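Local coordinates for 2-keto-3-deoxygluconate kinase (Thermotoga maritima, PDB 2AFB), which probably catalyses the phosphorylation of 2-keto-3-deoxygluconate, as a sugar kinase of the pfkB family within the ribokinase clan, at residues A[29-33]-A[34-38]; A[298-301]-A[302-306]. One frame throughout, in Å; residues are numbered along the deposited sequence.

In the fold
Both contacts are local, and they mark two very different places in a ribokinase-like chain. Contact 1 (29-38) folds round a short 3-10 turn at 33-35 in the loop between strands 22-26 and 38-44 of the small sheet, where other subunits close over it. Contact 2 (298-306) is the C-terminal end of helix 290-304, packed on the large sheet and reached by no other chain of the assembly. The centres of contacts 1 and 2 are about 40 Å apart, on opposite sides of the chain's centre. A bound calcium lies about 2 Å from the D37 side chain in contact 1, and a calcium about 7 Å from the F306 side chain in contact 2.

Contact 1 (A[29-33]-A[34-38]); sequences DHKRI and FQTDS
F34 follows I33 into a 3-10 turn in the loop that leads to strand 38-44 of the small sheet of this pfkB-family kinase. The F34 ring, swung to the far side from its backbone nitrogen (chi1 -176°), leads away from 29-33 and packs on V331 of a second subunit. At Q35 the turn closes twice on R32. Q35 N donates to R32 O over 3.1 Å, while the side chain folds back so that Q35 OE1 accepts R32 N at 3.0 Å. This second bond is nearly straight at 177° and lies in the amide plane on a lone pair, which fixes the rotation of the carboxamide; the other end, NE2, donates to P326 O of the second subunit. Q35 CG also packs against K31 CB at 4.0 Å. The R32 guanidinium leads away to E103 and, on the second subunit, to V331 O and E336. T36 N then continues the turn by donating to I33 O at 3.3 Å. One water gives hydrogen bonds to both I33 O and T36 O, bridging the two carbonyls. K31, bent at chi3, passes T36 OG1 with its CD at 4.1 Å and brings NZ to 3.9 Å from OD1 of D37, a side chain at a calcium ion shared with D37 of a fourth subunit. At the exit, S38 O accepts the T36 hydroxyl OG1 over 2.6 Å, in the carbonyl plane.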
loop_
_atom_site.group_PDB
_atom_site.type_symbol
_atom_site.label_atom_id
_atom_site.label_comp_id
_atom_site.label_asym_id
_atom_site.label_seq_id
_atom_site.Cartn_x
_atom_site.Cartn_y
_atom_site.Cartn_z
ATOM N N ASP A 29 4.201 -7.741 6.101
ATOM C CA ASP A 29 5.647 -7.495 6.252
ATOM C C ASP A 29 6.224 -7.865 7.625
ATOM O O ASP A 29 7.189 -7.233 8.123
ATOM C CB ASP A 29 5.942 -6.029 5.976
ATOM C CG ASP A 29 5.528 -5.601 4.582
ATOM O OD1 ASP A 29 5.768 -6.390 3.605
ATOM O OD2 ASP A 29 4.992 -4.462 4.462
ATOM N N HIS A 30 5.702 -8.931 8.201
ATOM C CA HIS A 30 6.177 -9.434 9.472
ATOM C C HIS A 30 5.930 -8.470 10.642
ATOM O O HIS A 30 6.461 -8.667 11.696
ATOM C CB HIS A 30 7.657 -9.799 9.402
ATOM C CG HIS A 30 7.953 -10.970 8.530
ATOM N ND1 HIS A 30 7.346 -12.198 8.714
ATOM C CD2 HIS A 30 8.813 -11.119 7.493
ATOM C CE1 HIS A 30 7.805 -13.048 7.811
ATOM N NE2 HIS A 30 8.698 -12.425 7.062
ATOM N N LYS A 31 5.057 -7.490 10.448
ATOM C CA LYS A 31 4.520 -6.679 11.515
ATOM C C LYS A 31 3.694 -7.491 12.488
ATOM O O LYS A 31 3.075 -8.504 12.155
ATOM C CB LYS A 31 3.726 -5.478 10.978
ATOM C CG LYS A 31 4.583 -4.347 10.302
ATOM C CD LYS A 31 3.660 -3.205 9.599
ATOM C CE LYS A 31 3.822 -1.722 10.164
ATOM N NZ LYS A 31 2.595 -0.683 9.965
ATOM N N ARG A 32 3.778 -7.070 13.752
ATOM C CA ARG A 32 2.947 -7.596 14.795
ATOM C C ARG A 32 1.627 -6.816 14.846
ATOM O O ARG A 32 1.509 -5.724 14.358
ATOM C CB ARG A 32 3.683 -7.558 16.150
ATOM C CG ARG A 32 4.980 -8.302 16.119
ATOM C CD ARG A 32 5.480 -8.789 17.472
ATOM N NE ARG A 32 4.596 -9.798 17.988
ATOM C CZ ARG A 32 4.753 -10.406 19.168
ATOM N NH1 ARG A 32 5.747 -10.097 19.993
ATOM N NH2 ARG A 32 3.858 -11.296 19.538
ATOM N N ILE A 33 0.627 -7.441 15.413
ATOM C CA ILE A 33 -0.691 -6.844 15.519
ATOM C C ILE A 33 -0.632 -5.471 16.150
ATOM O O ILE A 33 -1.243 -4.529 15.654
ATOM C CB ILE A 33 -1.670 -7.784 16.279
ATOM C CG1 ILE A 33 -1.928 -9.030 15.412
ATOM C CG2 ILE A 33 -2.968 -7.035 16.622
ATOM C CD1 ILE A 33 -2.381 -10.400 16.161
ATOM N N PHE A 34 0.148 -5.356 17.209
ATOM C CA PHE A 34 0.242 -4.135 17.998
ATOM C C PHE A 34 0.658 -2.927 17.184
ATOM O O PHE A 34 0.325 -1.759 17.504
ATOM C CB PHE A 34 1.299 -4.336 19.102
ATOM C CG PHE A 34 1.426 -3.182 20.048
ATOM C CD1 PHE A 34 0.400 -2.858 20.917
ATOM C CD2 PHE A 34 2.586 -2.423 20.085
ATOM C CE1 PHE A 34 0.546 -1.785 21.812
ATOM C CE2 PHE A 34 2.727 -1.355 20.964
ATOM C CZ PHE A 34 1.704 -1.030 21.811
ATOM N N GLN A 35 1.472 -3.198 16.190
ATOM C CA GLN A 35 2.098 -2.126 15.453
ATOM C C GLN A 35 1.414 -1.752 14.120
ATOM O O GLN A 35 1.777 -0.791 13.502
ATOM C CB GLN A 35 3.603 -2.404 15.305
ATOM C CG GLN A 35 4.055 -3.417 14.366
ATOM C CD GLN A 35 5.523 -3.881 14.628
ATOM O OE1 GLN A 35 5.791 -5.040 14.498
ATOM N NE2 GLN A 35 6.455 -2.959 14.887
ATOM N N THR A 36 0.414 -2.487 13.701
ATOM C CA THR A 36 -0.025 -2.379 12.322
ATOM C C THR A 36 -1.202 -1.395 12.146
ATOM O O THR A 36 -2.132 -1.392 12.964
ATOM C CB THR A 36 -0.350 -3.796 11.758
ATOM O OG1 THR A 36 -0.373 -3.704 10.354
ATOM C CG2 THR A 36 -1.684 -4.323 12.257
ATOM N N ASP A 37 -1.139 -0.593 11.068
ATOM C CA ASP A 37 -2.253 0.229 10.575
ATOM C C ASP A 37 -3.185 -0.506 9.602
ATOM O O ASP A 37 -4.164 0.074 9.163
ATOM C CB ASP A 37 -1.758 1.599 9.996
ATOM C CG ASP A 37 -1.068 1.551 8.532
ATOM O OD1 ASP A 37 -0.522 0.557 7.958
ATOM O OD2 ASP A 37 -0.990 2.655 7.919
ATOM N N SER A 38 -2.845 -1.739 9.228
ATOM C CA SER A 38 -3.712 -2.578 8.399
ATOM C C SER A 38 -3.521 -4.090 8.556
ATOM O O SER A 38 -2.544 -4.581 9.148
ATOM C CB SER A 38 -3.561 -2.224 6.913
ATOM O OG SER A 38 -2.338 -2.697 6.449
HETATM O O HOH W 1 -3.268 -2.584 15.475
#

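Contact 2 (A[298-301]-A[302-306]); sequences LIYG and SLMGF
Y300 receives the selenomethionine M304 over one face of its ring, one turn further along the helix. M304 CG makes a CH-pi contact 3.8 Å from the centroid of the Y300 ring. The bend at chi2 carries SE obliquely beyond the rim near CE1 and CZ, a Met-aromatic contact, and chi3 (109°) brings M304 CE to 3.9 Å from Y300 CE1. F306 CZ meets Y300 CE2 at 3.8 Å, the ring planes standing 83° apart. With an alanine at Y300, M304 CG and F306 CZ would probably lose their shared aromatic partner, leaving the M304 chain less restrained. A Schellman motif positions F306: G305 takes a positive phi, G305 N donates to S302 O at 3.2 Å and F306 N to G301 O at 3.0 Å. F306 CD2 lies 3.4 Å from G301 CA. A turn earlier, L298 O is gripped from opposite faces of its plane by S302 N and, at 2.8 Å, by S302 OG, which also bonds K311. The I299 and L303 side chains lie side by side, I299 CG2 4.0 Å from L303 CD1. Further out, I299 packs on helix 46-56 and, with L303, on W141 of strand 139-145, while F306 meets K310 (cation-pi) and F314 (edge-to-face) of helix 308-322.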
loop_
_atom_site.group_PDB
_atom_site.type_symbol
_atom_site.label_atom_id
_atom_site.label_comp_id
_atom_site.label_asym_id
_atom_site.label_seq_id
_atom_site.Cartn_x
_atom_site.Cartn_y
_atom_site.Cartn_z
ATOM N N LEU A 298 -3.137 -35.844 -1.451
ATOM C CA LEU A 298 -3.268 -37.288 -1.201
ATOM C C LEU A 298 -4.632 -37.808 -1.685
ATOM O O LEU A 298 -4.733 -38.911 -2.288
ATOM C CB LEU A 298 -3.062 -37.587 0.279
ATOM C CG LEU A 298 -3.055 -39.064 0.666
ATOM C CD1 LEU A 298 -1.970 -39.826 -0.049
ATOM C CD2 LEU A 298 -2.899 -39.158 2.171
ATOM N N ILE A 299 -5.668 -36.988 -1.487
ATOM C CA ILE A 299 -7.014 -37.313 -1.963
ATOM C C ILE A 299 -7.010 -37.362 -3.495
ATOM O O ILE A 299 -7.528 -38.310 -4.112
ATOM C CB ILE A 299 -8.010 -36.279 -1.505
ATOM C CG1 ILE A 299 -8.207 -36.403 0.000
ATOM C CG2 ILE A 299 -9.323 -36.426 -2.194
ATOM C CD1 ILE A 299 -8.892 -35.183 0.607
ATOM N N TYR A 300 -6.441 -36.317 -4.085
ATOM C CA TYR A 300 -6.327 -36.212 -5.526
ATOM C C TYR A 300 -5.630 -37.458 -6.048
ATOM O O TYR A 300 -6.161 -38.102 -6.920
ATOM C CB TYR A 300 -5.580 -34.939 -5.964
ATOM C CG TYR A 300 -5.442 -34.810 -7.448
ATOM C CD1 TYR A 300 -6.545 -34.535 -8.254
ATOM C CD2 TYR A 300 -4.214 -35.022 -8.077
ATOM C CE1 TYR A 300 -6.412 -34.430 -9.650
ATOM C CE2 TYR A 300 -4.093 -34.940 -9.465
ATOM C CZ TYR A 300 -5.194 -34.635 -10.229
ATOM O OH TYR A 300 -5.053 -34.549 -11.593
ATOM N N GLY A 301 -4.460 -37.802 -5.500
ATOM C CA GLY A 301 -3.701 -38.949 -5.985
ATOM C C GLY A 301 -4.460 -40.273 -5.889
ATOM O O GLY A 301 -4.327 -41.138 -6.726
ATOM N N SER A 302 -5.232 -40.427 -4.831
ATOM C CA SER A 302 -5.987 -41.624 -4.628
ATOM C C SER A 302 -7.111 -41.724 -5.661
ATOM O O SER A 302 -7.314 -42.789 -6.199
ATOM C CB SER A 302 -6.538 -41.669 -3.220
ATOM O OG SER A 302 -5.466 -41.585 -2.304
ATOM N N LEU A 303 -7.804 -40.615 -5.926
ATOM C CA LEU A 303 -8.816 -40.559 -6.985
ATOM C C LEU A 303 -8.222 -40.843 -8.330
ATOM O O LEU A 303 -8.865 -41.487 -9.155
ATOM C CB LEU A 303 -9.521 -39.229 -7.020
ATOM C CG LEU A 303 -10.456 -39.063 -5.791
ATOM C CD1 LEU A 303 -10.973 -37.664 -5.632
ATOM C CD2 LEU A 303 -11.659 -40.050 -5.887
HETATM N N MSE A 304 -6.998 -40.405 -8.569
HETATM C CA MSE A 304 -6.421 -40.641 -9.908
HETATM C C MSE A 304 -5.809 -42.021 -10.055
HETATM O O MSE A 304 -5.417 -42.403 -11.156
HETATM C CB MSE A 304 -5.334 -39.588 -10.221
HETATM C CG MSE A 304 -5.809 -38.155 -10.408
HETATM SE SE MSE A 304 -7.271 -37.960 -11.699
HETATM C CE MSE A 304 -8.598 -37.582 -10.480
ATOM N N GLY A 305 -5.659 -42.765 -8.967
ATOM C CA GLY A 305 -5.006 -44.088 -9.087
ATOM C C GLY A 305 -3.506 -43.972 -9.250
ATOM O O GLY A 305 -2.886 -44.759 -10.011
ATOM N N PHE A 306 -2.897 -42.980 -8.565
ATOM C CA PHE A 306 -1.429 -42.801 -8.606
ATOM C C PHE A 306 -0.863 -44.005 -7.907
ATOM O O PHE A 306 -1.501 -44.499 -6.987
ATOM C CB PHE A 306 -0.929 -41.566 -7.830
ATOM C CG PHE A 306 -1.120 -40.244 -8.534
ATOM C CD1 PHE A 306 -1.589 -40.160 -9.834
ATOM C CD2 PHE A 306 -0.829 -39.060 -7.850
ATOM C CE1 PHE A 306 -1.758 -38.882 -10.450
ATOM C CE2 PHE A 306 -1.002 -37.804 -8.444
ATOM C CZ PHE A 306 -1.449 -37.695 -9.737
#